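Local coordinates for protein ATP-dependent DNA helicase uvsW (Enterobacteria phage T4, PDB 2OCA) that couples ATP hydrolysis to 3'-5' unwinding of duplex DNA and drives branch migration of Holliday junctions during recombination-dependent repair of phage T4 DNA, at residues I302-P307 with S330-W335; L339-A344 with G398-A403; D347-V352 with V414-H419; D453-A458 with Y476-G481. The protein carries 1 engineered substitution. All blocks are in the same frame, centred on the assembly; numbering follows the deposited sequence.

Interaction 1. Residues I302-P307 with S330-W335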
loop_
_atom_site.group_PDB
_atom_site.type_symbol
_atom_site.label_atom_id
_atom_site.label_comp_id
_atom_site.label_asym_id
_atom_site.label_seq_id
_atom_site.Cartn_x
_atom_site.Cartn_y
_atom_site.Cartn_z
ATOM N N ILE A 302 2.901 -4.142 17.199
ATOM C CA ILE A 302 4.273 -4.606 17.250
ATOM C C ILE A 302 4.446 -5.760 18.228
ATOM O O ILE A 302 4.209 -5.627 19.427
ATOM C CB ILE A 302 5.228 -3.476 17.656
ATOM C CG1 ILE A 302 5.005 -2.263 16.755
ATOM C CG2 ILE A 302 6.676 -3.961 17.557
ATOM C CD1 ILE A 302 5.100 -2.570 15.280
ATOM N N PHE A 303 4.854 -6.901 17.697
ATOM C CA PHE A 303 5.090 -8.077 18.512
ATOM C C PHE A 303 6.532 -8.041 18.992
ATOM O O PHE A 303 7.463 -8.291 18.226
ATOM C CB PHE A 303 4.845 -9.339 17.697
ATOM C CG PHE A 303 3.421 -9.780 17.680
ATOM C CD1 PHE A 303 2.913 -10.570 18.702
ATOM C CD2 PHE A 303 2.587 -9.433 16.629
ATOM C CE1 PHE A 303 1.599 -11.017 18.675
ATOM C CE2 PHE A 303 1.260 -9.879 16.595
ATOM C CZ PHE A 303 0.773 -10.673 17.625
ATOM N N LEU A 304 6.703 -7.715 20.264
ATOM C CA LEU A 304 8.017 -7.634 20.870
ATOM C C LEU A 304 8.341 -9.002 21.467
ATOM O O LEU A 304 7.785 -9.367 22.506
ATOM C CB LEU A 304 7.974 -6.568 21.956
ATOM C CG LEU A 304 9.265 -5.867 22.353
ATOM C CD1 LEU A 304 9.938 -5.252 21.127
ATOM C CD2 LEU A 304 8.919 -4.782 23.379
ATOM N N ARG A 305 9.225 -9.758 20.813
ATOM C CA ARG A 305 9.581 -11.094 21.290
ATOM C C ARG A 305 10.695 -11.093 22.333
ATOM O O ARG A 305 11.677 -10.368 22.199
ATOM C CB ARG A 305 10.003 -11.999 20.122
ATOM C CG ARG A 305 10.126 -13.475 20.518
ATOM C CD ARG A 305 8.762 -13.999 20.873
ATOM N NE ARG A 305 8.751 -14.999 21.938
ATOM C CZ ARG A 305 9.340 -16.177 21.846
ATOM N NH1 ARG A 305 9.991 -16.492 20.741
ATOM N NH2 ARG A 305 9.264 -17.043 22.840
ATOM N N TYR A 306 10.544 -11.931 23.353
ATOM C CA TYR A 306 11.528 -12.032 24.420
ATOM C C TYR A 306 12.421 -13.269 24.302
ATOM O O TYR A 306 12.131 -14.189 23.547
ATOM C CB TYR A 306 10.819 -12.044 25.782
ATOM C CG TYR A 306 10.227 -10.712 26.156
ATOM C CD1 TYR A 306 9.240 -10.126 25.367
ATOM C CD2 TYR A 306 10.682 -10.018 27.273
ATOM C CE1 TYR A 306 8.721 -8.875 25.675
ATOM C CE2 TYR A 306 10.175 -8.770 27.595
ATOM C CZ TYR A 306 9.193 -8.196 26.789
ATOM O OH TYR A 306 8.703 -6.938 27.080
ATOM N N PRO A 307 13.541 -13.288 25.036
ATOM C CA PRO A 307 14.436 -14.443 24.980
ATOM C C PRO A 307 13.691 -15.675 25.454
ATOM O O PRO A 307 12.975 -15.619 26.445
ATOM C CB PRO A 307 15.553 -14.053 25.937
ATOM C CG PRO A 307 15.620 -12.568 25.772
ATOM C CD PRO A 307 14.167 -12.177 25.779
ATOM N N SER A 330 14.112 -2.801 32.260
ATOM C CA SER A 330 14.908 -1.721 31.700
ATOM C C SER A 330 15.103 -1.786 30.177
ATOM O O SER A 330 15.065 -0.754 29.504
ATOM C CB SER A 330 16.271 -1.688 32.392
ATOM O OG SER A 330 17.100 -0.683 31.832
ATOM N N LYS A 331 15.317 -2.984 29.631
ATOM C CA LYS A 331 15.507 -3.113 28.191
ATOM C C LYS A 331 14.263 -2.726 27.413
ATOM O O LYS A 331 14.367 -2.179 26.310
ATOM C CB LYS A 331 15.947 -4.531 27.823
ATOM C CG LYS A 331 17.470 -4.644 27.715
ATOM C CD LYS A 331 17.966 -6.082 27.718
ATOM N N ARG A 332 13.091 -2.994 27.987
ATOM C CA ARG A 332 11.837 -2.640 27.334
ATOM C C ARG A 332 11.700 -1.130 27.337
ATOM O O ARG A 332 11.200 -0.545 26.383
ATOM C CB ARG A 332 10.645 -3.258 28.064
ATOM C CG ARG A 332 9.289 -2.977 27.405
ATOM C CD ARG A 332 8.208 -3.754 28.124
ATOM N NE ARG A 332 6.903 -3.705 27.471
ATOM C CZ ARG A 332 6.025 -2.715 27.607
ATOM N NH1 ARG A 332 6.305 -1.671 28.382
ATOM N NH2 ARG A 332 4.861 -2.771 26.972
ATOM N N ASN A 333 12.139 -0.498 28.421
ATOM C CA ASN A 333 12.073 0.954 28.522
ATOM C C ASN A 333 12.990 1.553 27.468
ATOM O O ASN A 333 12.627 2.520 26.800
ATOM C CB ASN A 333 12.501 1.434 29.912
ATOM C CG ASN A 333 11.404 1.265 30.963
ATOM O OD1 ASN A 333 10.212 1.386 30.668
ATOM N ND2 ASN A 333 11.810 1.013 32.202
ATOM N N LYS A 334 14.174 0.966 27.317
ATOM C CA LYS A 334 15.134 1.438 26.326
ATOM C C LYS A 334 14.576 1.272 24.914
ATOM O O LYS A 334 14.683 2.184 24.085
ATOM C CB LYS A 334 16.455 0.678 26.466
ATOM C CG LYS A 334 17.265 1.108 27.666
ATOM C CD LYS A 334 18.440 0.188 27.919
ATOM C CE LYS A 334 19.229 0.658 29.134
ATOM N NZ LYS A 334 20.300 -0.298 29.541
ATOM N N TRP A 335 13.979 0.112 24.641
ATOM C CA TRP A 335 13.398 -0.134 23.328
ATOM C C TRP A 335 12.365 0.942 22.982
ATOM O O TRP A 335 12.372 1.478 21.871
ATOM C CB TRP A 335 12.721 -1.503 23.283
ATOM C CG TRP A 335 12.265 -1.873 21.897
ATOM C CD1 TRP A 335 13.006 -2.498 20.927
ATOM C CD2 TRP A 335 11.005 -1.553 21.292
ATOM N NE1 TRP A 335 12.288 -2.578 19.759
ATOM C CE2 TRP A 335 11.057 -2.007 19.953
ATOM C CE3 TRP A 335 9.839 -0.924 21.748
ATOM C CZ2 TRP A 335 9.990 -1.849 19.066
ATOM C CZ3 TRP A 335 8.775 -0.766 20.865
ATOM C CH2 TRP A 335 8.861 -1.228 19.538
#
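Ile302 meets Trp335 through its CG2 branch, which lies 4.0 Å from CH2 of the indole and approaches the ring system obliquely. Here strand 298-305 of the parallel sheet in the C-terminal helicase domain faces the first turns of helix 330-344; the short-segment axes stay 11.7 Å apart, a gap bridged by long side chains. Leu304 makes the contact over the ring face. With CG swung away from the backbone N (chi1 -155°), its CD1 methyl sits 3.7 Å from the centroid of the Trp335 five-membered ring. The line to that methyl is 15° off the ring normal, a CH-pi contact; leucine and indole point in opposing directions. The other methyl, CD2, lies 4.4 Å from CG of Arg332. Past the strand end, Tyr306 OH comes within 3.4 Å of CD of Arg332. The hydroxyl reaches the edge of the guanidinium, close to its plane, and phenol ring and guanidinium are nearly coplanar, 22° apart. No hydrogen bond joins the two. Both instead address Asp456 OD1, Tyr306 OH by a hydrogen bond and Arg332 NE by a salt bridge, while Arg332 NH1 is bound to Ala423 O. The contact therefore divides into an apolar patch round Trp335 and a buried polar patch in which the shared carboxylate would probably balance the arginine's charge and fix the phenol hydroxyl.

Interaction 2. Residues L339-A344 with G398-A403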
loop_
_atom_site.group_PDB
_atom_site.type_symbol
_atom_site.label_atom_id
_atom_site.label_comp_id
_atom_site.label_asym_id
_atom_site.label_seq_id
_atom_site.Cartn_x
_atom_site.Cartn_y
_atom_site.Cartn_z
ATOM N N LEU A 339 12.328 3.808 20.056
ATOM C CA LEU A 339 11.239 3.932 19.107
ATOM C C LEU A 339 10.815 5.390 19.062
ATOM O O LEU A 339 10.668 5.962 17.987
ATOM C CB LEU A 339 10.052 3.069 19.530
ATOM C CG LEU A 339 8.785 3.349 18.719
ATOM C CD1 LEU A 339 8.973 2.830 17.310
ATOM C CD2 LEU A 339 7.584 2.692 19.375
ATOM N N ALA A 340 10.631 5.992 20.233
ATOM C CA ALA A 340 10.215 7.390 20.305
ATOM C C ALA A 340 11.197 8.306 19.594
ATOM O O ALA A 340 10.809 9.095 18.741
ATOM C CB ALA A 340 10.062 7.827 21.757
ATOM N N ILE A 341 12.468 8.204 19.956
ATOM C CA ILE A 341 13.503 9.028 19.345
ATOM C C ILE A 341 13.462 8.860 17.825
ATOM O O ILE A 341 13.259 9.820 17.080
ATOM C CB ILE A 341 14.899 8.635 19.882
ATOM C CG1 ILE A 341 14.996 8.999 21.365
ATOM C CG2 ILE A 341 15.991 9.332 19.086
ATOM C CD1 ILE A 341 16.281 8.554 22.022
ATOM N N LYS A 342 13.649 7.626 17.378
ATOM C CA LYS A 342 13.621 7.311 15.959
ATOM C C LYS A 342 12.472 8.059 15.281
ATOM O O LYS A 342 12.675 8.737 14.279
ATOM C CB LYS A 342 13.446 5.804 15.792
ATOM C CG LYS A 342 13.632 5.265 14.393
ATOM C CD LYS A 342 13.426 3.753 14.398
ATOM C CE LYS A 342 14.365 3.065 15.399
ATOM N NZ LYS A 342 13.900 1.687 15.756
ATOM N N LEU A 343 11.272 7.950 15.842
ATOM C CA LEU A 343 10.103 8.613 15.272
ATOM C C LEU A 343 10.228 10.129 15.241
ATOM O O LEU A 343 9.830 10.772 14.273
ATOM C CB LEU A 343 8.838 8.233 16.046
ATOM C CG LEU A 343 8.350 6.784 15.969
ATOM C CD1 LEU A 343 7.040 6.664 16.725
ATOM C CD2 LEU A 343 8.158 6.365 14.520
ATOM N N ALA A 344 10.778 10.706 16.300
ATOM C CA ALA A 344 10.934 12.153 16.375
ATOM C C ALA A 344 11.925 12.663 15.335
ATOM O O ALA A 344 11.676 13.673 14.674
ATOM C CB ALA A 344 11.388 12.555 17.771
ATOM N N GLY A 398 9.604 17.037 16.000
ATOM C CA GLY A 398 10.577 16.219 16.700
ATOM C C GLY A 398 10.320 16.316 18.192
ATOM O O GLY A 398 11.239 16.173 18.999
ATOM N N ILE A 399 9.065 16.568 18.554
ATOM C CA ILE A 399 8.667 16.697 19.950
ATOM C C ILE A 399 8.111 15.401 20.528
ATOM O O ILE A 399 7.046 14.944 20.116
ATOM C CB ILE A 399 7.586 17.779 20.116
ATOM C CG1 ILE A 399 8.177 19.153 19.809
ATOM C CG2 ILE A 399 7.000 17.727 21.525
ATOM C CD1 ILE A 399 7.159 20.276 19.862
ATOM N N ILE A 400 8.835 14.804 21.471
ATOM C CA ILE A 400 8.362 13.583 22.114
ATOM C C ILE A 400 7.774 14.005 23.448
ATOM O O ILE A 400 8.452 14.608 24.274
ATOM C CB ILE A 400 9.485 12.586 22.445
ATOM C CG1 ILE A 400 10.330 12.280 21.209
ATOM C CG2 ILE A 400 8.869 11.312 22.999
ATOM C CD1 ILE A 400 11.543 11.422 21.512
ATOM N N ILE A 401 6.509 13.697 23.665
ATOM C CA ILE A 401 5.903 14.053 24.928
ATOM C C ILE A 401 5.468 12.773 25.636
ATOM O O ILE A 401 4.729 11.962 25.079
ATOM C CB ILE A 401 4.718 15.038 24.715
ATOM C CG1 ILE A 401 3.441 14.487 25.331
ATOM C CG2 ILE A 401 4.550 15.342 23.242
ATOM C CD1 ILE A 401 3.409 14.612 26.828
ATOM N N VAL A 402 5.970 12.594 26.858
ATOM C CA VAL A 402 5.663 11.433 27.690
ATOM C C VAL A 402 4.527 11.782 28.651
ATOM O O VAL A 402 4.735 12.500 29.620
ATOM C CB VAL A 402 6.880 11.035 28.520
ATOM C CG1 VAL A 402 6.558 9.820 29.359
ATOM C CG2 VAL A 402 8.052 10.768 27.613
ATOM N N ALA A 403 3.330 11.272 28.394
ATOM C CA ALA A 403 2.198 11.588 29.254
ATOM C C ALA A 403 1.455 10.357 29.738
ATOM O O ALA A 403 1.731 9.250 29.299
ATOM C CB ALA A 403 1.241 12.511 28.522
#
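Ala340, Ile341 and Ala344 receive one strand side chain, Ile400, and the apolar contacts are divided among its branches. CG1 of Ile400 stands beside its own backbone N (chi1 -53°) and packs 3.6 Å from CB of Ala344. CG2, on the other arm, lies 3.9 Å from CB of Ala340. The terminal CD1 continues up to the helix backbone, 3.7 Å from the carbonyl carbon of Ala340, and meets CG1 of Ile341 at 4.2 Å. The small alanine methyls thus let the isoleucine lie against the helix main chain itself.

The polar component is slight, for no hydrogen bond crosses between the segments. CA of Gly398 comes 3.4 Å from the carbonyl O of Ala344, a CA-H...O contact with an angle of 135° at the hydrogen. Two residues before the strand, Gly398 has phi 87°; its lack of a CB leaves room for the carbonyl O of the preceding residue and for that of Ala344.

Around this contact, Ile367 of helix 357-368 touches both Ala340 and Ile400, and Tyr371 lies against Ala344 and Ile400. Strand 400-404 runs between strands 374-377 and 349-354, and Val352 of the latter touches Ala340, so helix 330-344 spans two adjacent strands on one face of the parallel sheet of the second RecA-like domain.

Interaction 3. Residues D347-V352 with V414-H419; sequences DENAFV and VKNLHH
Asn349 and Leu417 owe their contacts to contrasting first torsions. In Asn349, CG stands beside the backbone N (chi1 -49°), which brings ND2 within 3.0 Å of Asn416 O. The N-H...O angle of 164° makes this bond nearly straight, and the acceptor lies close to the amide plane, although the donor stands above the plane of the Asn416 carbonyl. The same amide has outside partners at both ends: ND2 also reaches Gly396 O, and OD1 accepts from Ile399 N. Leu417 sets out away from the other strand, but with CG anti to the backbone N (chi1 -155°) its methyls return to Phe351. CD2 lies over one ring face, 3.9 Å from the centroid of the Phe351 ring, as a CH-pi contact; CZ of Phe351 meets CG2 of Val414 at 4.1 Å, obliquely.

The main chains are joined as well. Asn349 O accepts twice, from His418 N at 3.2 Å and from His419 N at 3.0 Å. Phe351 N then donates to His419 O over 2.8 Å, which closes a parallel bridge between Ala350 and His419. On the side chain of His419, ND1 is bound to Trp452 NE1.

This is the opening of two neighbouring parallel strands, 349-354 and 417-422, the third and fourth across the seven-stranded sheet, an arrangement characteristic of the second RecA-like domain of superfamily 2 helicases, to which the DEAH box and paired helicase domains assign this protein.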
loop_
_atom_site.group_PDB
_atom_site.type_symbol
_atom_site.label_atom_id
_atom_site.label_comp_id
_atom_site.label_asym_id
_atom_site.label_seq_id
_atom_site.Cartn_x
_atom_site.Cartn_y
_atom_site.Cartn_z
ATOM N N ASP A 347 11.262 14.423 12.220
ATOM C CA ASP A 347 10.574 15.694 12.389
ATOM C C ASP A 347 9.090 15.466 12.612
ATOM O O ASP A 347 8.251 16.172 12.062
ATOM C CB ASP A 347 10.795 16.582 11.165
ATOM C CG ASP A 347 12.268 16.870 10.917
ATOM O OD1 ASP A 347 12.919 17.461 11.807
ATOM O OD2 ASP A 347 12.776 16.499 9.837
ATOM N N GLU A 348 8.777 14.461 13.420
ATOM C CA GLU A 348 7.396 14.133 13.740
ATOM C C GLU A 348 7.217 14.071 15.247
ATOM O O GLU A 348 8.161 13.787 15.978
ATOM C CB GLU A 348 7.005 12.800 13.110
ATOM C CG GLU A 348 6.853 12.879 11.606
ATOM C CD GLU A 348 6.445 11.557 10.987
ATOM O OE1 GLU A 348 7.237 10.591 11.066
ATOM O OE2 GLU A 348 5.333 11.485 10.420
ATOM N N ASN A 349 6.002 14.337 15.706
ATOM C CA ASN A 349 5.705 14.337 17.129
ATOM C C ASN A 349 5.103 13.025 17.614
ATOM O O ASN A 349 4.210 12.463 16.979
ATOM C CB ASN A 349 4.764 15.497 17.454
ATOM C CG ASN A 349 5.239 16.812 16.866
ATOM O OD1 ASN A 349 6.393 17.210 17.051
ATOM N ND2 ASN A 349 4.348 17.495 16.152
ATOM N N ALA A 350 5.598 12.553 18.755
ATOM C CA ALA A 350 5.137 11.304 19.351
ATOM C C ALA A 350 4.662 11.474 20.791
ATOM O O ALA A 350 5.176 12.295 21.542
ATOM C CB ALA A 350 6.251 10.256 19.290
ATOM N N PHE A 351 3.676 10.666 21.157
ATOM C CA PHE A 351 3.083 10.646 22.490
ATOM C C PHE A 351 3.378 9.272 23.088
ATOM O O PHE A 351 2.970 8.254 22.531
ATOM C CB PHE A 351 1.569 10.788 22.371
ATOM C CG PHE A 351 1.007 12.032 22.982
ATOM C CD1 PHE A 351 1.581 13.274 22.732
ATOM C CD2 PHE A 351 -0.155 11.971 23.750
ATOM C CE1 PHE A 351 0.998 14.443 23.235
ATOM C CE2 PHE A 351 -0.746 13.124 24.257
ATOM C CZ PHE A 351 -0.169 14.366 23.999
ATOM N N VAL A 352 4.099 9.223 24.199
ATOM C CA VAL A 352 4.362 7.936 24.825
ATOM C C VAL A 352 3.416 7.806 26.015
ATOM O O VAL A 352 3.544 8.514 27.008
ATOM C CB VAL A 352 5.814 7.817 25.297
ATOM C CG1 VAL A 352 6.015 6.494 26.021
ATOM C CG2 VAL A 352 6.741 7.905 24.107
ATOM N N VAL A 414 -4.192 18.778 21.264
ATOM C CA VAL A 414 -3.185 18.016 20.527
ATOM C C VAL A 414 -3.372 18.033 19.018
ATOM O O VAL A 414 -4.074 17.182 18.457
ATOM C CB VAL A 414 -3.176 16.552 20.990
ATOM C CG1 VAL A 414 -1.898 15.884 20.535
ATOM C CG2 VAL A 414 -3.325 16.483 22.499
ATOM N N LYS A 415 -2.730 18.991 18.357
ATOM C CA LYS A 415 -2.854 19.108 16.917
ATOM C C LYS A 415 -1.898 18.216 16.125
ATOM O O LYS A 415 -2.290 17.145 15.657
ATOM C CB LYS A 415 -2.688 20.573 16.501
ATOM N N ASN A 416 -0.649 18.655 15.984
ATOM C CA ASN A 416 0.352 17.915 15.216
ATOM C C ASN A 416 0.733 16.519 15.695
ATOM O O ASN A 416 1.850 16.071 15.437
ATOM C CB ASN A 416 1.636 18.731 15.102
ATOM C CG ASN A 416 1.522 19.855 14.108
ATOM O OD1 ASN A 416 1.077 19.652 12.977
ATOM N ND2 ASN A 416 1.941 21.050 14.513
ATOM N N LEU A 417 -0.174 15.815 16.363
ATOM C CA LEU A 417 0.161 14.485 16.854
ATOM C C LEU A 417 0.240 13.420 15.762
ATOM O O LEU A 417 -0.778 13.000 15.215
ATOM C CB LEU A 417 -0.834 14.051 17.928
ATOM C CG LEU A 417 -0.234 13.019 18.883
ATOM C CD1 LEU A 417 1.092 13.542 19.427
ATOM C CD2 LEU A 417 -1.206 12.726 20.012
ATOM N N HIS A 418 1.461 12.980 15.467
ATOM C CA HIS A 418 1.710 11.971 14.438
ATOM C C HIS A 418 1.717 10.549 14.991
ATOM O O HIS A 418 1.270 9.616 14.326
ATOM C CB HIS A 418 3.059 12.229 13.757
ATOM C CG HIS A 418 3.263 13.653 13.346
ATOM N ND1 HIS A 418 2.441 14.295 12.443
ATOM C CD2 HIS A 418 4.174 14.574 13.743
ATOM C CE1 HIS A 418 2.834 15.549 12.308
ATOM N NE2 HIS A 418 3.885 15.744 13.087
ATOM N N HIS A 419 2.228 10.385 16.207
ATOM C CA HIS A 419 2.312 9.064 16.810
ATOM C C HIS A 419 1.887 8.979 18.267
ATOM O O HIS A 419 2.059 9.916 19.042
ATOM C CB HIS A 419 3.738 8.553 16.694
ATOM C CG HIS A 419 4.267 8.575 15.297
ATOM N ND1 HIS A 419 4.045 7.553 14.400
ATOM C CD2 HIS A 419 4.997 9.503 14.638
ATOM C CE1 HIS A 419 4.617 7.849 13.249
ATOM N NE2 HIS A 419 5.202 9.028 13.366
#

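Interaction 4. Residues D453-A458 with Y476-G481. Unlike the reference sequence in segment 453-458: Asp457 (reference Ser).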
loop_
_atom_site.group_PDB
_atom_site.type_symbol
_atom_site.label_atom_id
_atom_site.label_comp_id
_atom_site.label_asym_id
_atom_site.label_seq_id
_atom_site.Cartn_x
_atom_site.Cartn_y
_atom_site.Cartn_z
ATOM N N ASP A 453 0.636 -0.149 18.972
ATOM C CA ASP A 453 0.159 -1.061 19.994
ATOM C C ASP A 453 1.228 -2.126 20.260
ATOM O O ASP A 453 1.429 -3.031 19.454
ATOM C CB ASP A 453 -1.156 -1.708 19.535
ATOM C CG ASP A 453 -1.658 -2.762 20.506
ATOM O OD1 ASP A 453 -1.195 -2.756 21.672
ATOM O OD2 ASP A 453 -2.515 -3.590 20.106
ATOM N N LEU A 454 1.916 -2.007 21.390
ATOM C CA LEU A 454 2.966 -2.955 21.732
ATOM C C LEU A 454 2.429 -4.200 22.431
ATOM O O LEU A 454 1.741 -4.131 23.450
ATOM C CB LEU A 454 4.026 -2.276 22.601
ATOM C CG LEU A 454 4.530 -0.909 22.106
ATOM C CD1 LEU A 454 5.584 -0.384 23.071
ATOM C CD2 LEU A 454 5.118 -1.012 20.694
ATOM N N ILE A 455 2.735 -5.349 21.848
ATOM C CA ILE A 455 2.317 -6.618 22.396
ATOM C C ILE A 455 3.585 -7.282 22.874
ATOM O O ILE A 455 4.527 -7.454 22.108
ATOM C CB ILE A 455 1.672 -7.498 21.329
ATOM C CG1 ILE A 455 0.470 -6.773 20.724
ATOM C CG2 ILE A 455 1.249 -8.825 21.936
ATOM C CD1 ILE A 455 -0.231 -7.563 19.630
ATOM N N ASP A 456 3.623 -7.635 24.149
ATOM C CA ASP A 456 4.799 -8.282 24.707
ATOM C C ASP A 456 4.657 -9.778 24.518
ATOM O O ASP A 456 3.901 -10.432 25.234
ATOM C CB ASP A 456 4.933 -7.919 26.187
ATOM C CG ASP A 456 5.235 -6.439 26.389
ATOM O OD1 ASP A 456 6.374 -6.020 26.098
ATOM O OD2 ASP A 456 4.336 -5.687 26.817
ATOM N N ASP A 457 5.380 -10.307 23.531
ATOM C CA ASP A 457 5.338 -11.729 23.203
ATOM C C ASP A 457 6.363 -12.536 23.976
ATOM O O ASP A 457 7.528 -12.610 23.585
ATOM C CB ASP A 457 5.581 -11.935 21.705
ATOM C CG ASP A 457 5.510 -13.397 21.293
ATOM O OD1 ASP A 457 5.506 -14.275 22.188
ATOM O OD2 ASP A 457 5.469 -13.669 20.070
ATOM N N ALA A 458 5.922 -13.138 25.074
ATOM C CA ALA A 458 6.788 -13.962 25.896
ATOM C C ALA A 458 6.183 -15.362 25.929
ATOM O O ALA A 458 6.218 -16.047 26.954
ATOM C CB ALA A 458 6.884 -13.387 27.302
ATOM N N TYR A 476 0.094 -13.382 29.635
ATOM C CA TYR A 476 -1.124 -12.583 29.505
ATOM C C TYR A 476 -1.104 -11.459 28.476
ATOM O O TYR A 476 -2.067 -11.288 27.720
ATOM C CB TYR A 476 -1.522 -12.024 30.870
ATOM C CG TYR A 476 -2.055 -13.083 31.789
ATOM C CD1 TYR A 476 -3.358 -13.543 31.660
ATOM C CD2 TYR A 476 -1.240 -13.672 32.753
ATOM C CE1 TYR A 476 -3.843 -14.563 32.459
ATOM C CE2 TYR A 476 -1.716 -14.693 33.559
ATOM C CZ TYR A 476 -3.023 -15.133 33.405
ATOM O OH TYR A 476 -3.518 -16.132 34.209
ATOM N N LEU A 477 -0.016 -10.698 28.439
ATOM C CA LEU A 477 0.068 -9.593 27.505
ATOM C C LEU A 477 -0.022 -10.048 26.059
ATOM O O LEU A 477 -0.418 -9.269 25.186
ATOM C CB LEU A 477 1.350 -8.790 27.746
ATOM C CG LEU A 477 1.446 -8.201 29.165
ATOM C CD1 LEU A 477 2.624 -7.262 29.275
ATOM C CD2 LEU A 477 0.169 -7.470 29.487
ATOM N N LEU A 478 0.325 -11.307 25.795
ATOM C CA LEU A 478 0.242 -11.813 24.435
ATOM C C LEU A 478 -1.209 -12.164 24.116
ATOM O O LEU A 478 -1.702 -11.826 23.033
ATOM C CB LEU A 478 1.152 -13.034 24.253
ATOM C CG LEU A 478 1.238 -13.683 22.859
ATOM C CD1 LEU A 478 1.747 -12.705 21.810
ATOM C CD2 LEU A 478 2.159 -14.883 22.947
ATOM N N LYS A 479 -1.894 -12.831 25.053
ATOM C CA LYS A 479 -3.309 -13.192 24.860
ATOM C C LYS A 479 -4.105 -11.937 24.557
ATOM O O LYS A 479 -4.895 -11.899 23.624
ATOM C CB LYS A 479 -3.906 -13.841 26.109
ATOM C CG LYS A 479 -3.547 -15.305 26.292
ATOM C CD LYS A 479 -4.618 -16.075 27.085
ATOM C CE LYS A 479 -4.623 -15.737 28.570
ATOM N NZ LYS A 479 -3.339 -16.143 29.191
ATOM N N HIS A 480 -3.870 -10.910 25.361
ATOM C CA HIS A 480 -4.533 -9.628 25.209
ATOM C C HIS A 480 -4.253 -9.003 23.841
ATOM O O HIS A 480 -5.175 -8.545 23.161
ATOM C CB HIS A 480 -4.079 -8.683 26.329
ATOM C CG HIS A 480 -4.592 -9.067 27.684
ATOM N ND1 HIS A 480 -4.133 -8.486 28.850
ATOM C CD2 HIS A 480 -5.532 -9.967 28.062
ATOM C CE1 HIS A 480 -4.766 -9.014 29.880
ATOM N NE2 HIS A 480 -5.620 -9.916 29.430
ATOM N N GLY A 481 -2.984 -8.981 23.445
ATOM C CA GLY A 481 -2.629 -8.417 22.154
ATOM C C GLY A 481 -3.354 -9.150 21.038
ATOM O O GLY A 481 -3.804 -8.549 20.064
#
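Asp456 and Leu477 run alongside each other in a common direction, and Asp457 and Leu478 form a second pair of the same kind. Because consecutive strand residues project to opposite faces, the two pairs flank the strand on either side. In the first, OD2 of Asp456 is 3.4 Å from the CD1 methyl of Leu477; its OD1 is held by the Tyr306 and Arg332 pair of 302-307 and 330-335. In the second, Leu478 holds CG anti to the backbone N (chi1 -178°), a torsion that carries its CD2 out to OD1 of Asp457, 3.5 Å away. Asp457, which replaces the Ser of the reference sequence, finds its polar partners in Tyr471 OH and Gly459 N.

The helix of this contact belongs to a beta-alpha-beta crossover: strand 450-457 is followed, after a long loop, by helix 476-490 and then by strand 495-501, which is parallel to the first and separated from it in the sheet by strand 298-305. The axes of strand 453-457 and helix 476-481 approach to 6.5 Å at 135°.

Such closeness is matched by Ile455, which extends CD1 to within 3.6 Å of CA of Gly481. A CB on Gly481 would fall 2.4 Å from CG2 of Ile455, a clash, and its absence lets the helix come this near. The CG2 branch of Ile455 also lies 3.7 Å from Leu477 O and 3.9 Å from CD1 of Leu478. No hydrogen bond links the two segments: Asp456 O receives Asn475 ND2, and at the start of the helix Tyr476 N and Leu477 N donate to the carboxylate of Glu322.

All four interactions reach the same seven-stranded parallel sheet of the C-terminal helicase region. Interactions 1 and 2 use successive parts of helix 330-344, with centres about 17 Å apart. Interactions 2 and 3 are the nearest pair, centres about 8 Å apart; their segments alternate along the chain, and the neighbouring strands 400-404 and 349-354 join them by backbone hydrogen bonds between Ile401 and both Ala350 and Val352. Interaction 4 comes last in sequence, yet its centre lies about 11 Å from that of interaction 1, linked through the adjacent strands 298-305 and 450-457 and through Asp456 of interaction 4, which binds Tyr306 and Arg332 of interaction 1. Chain segments far apart in sequence are thus assembled into one RecA-like domain.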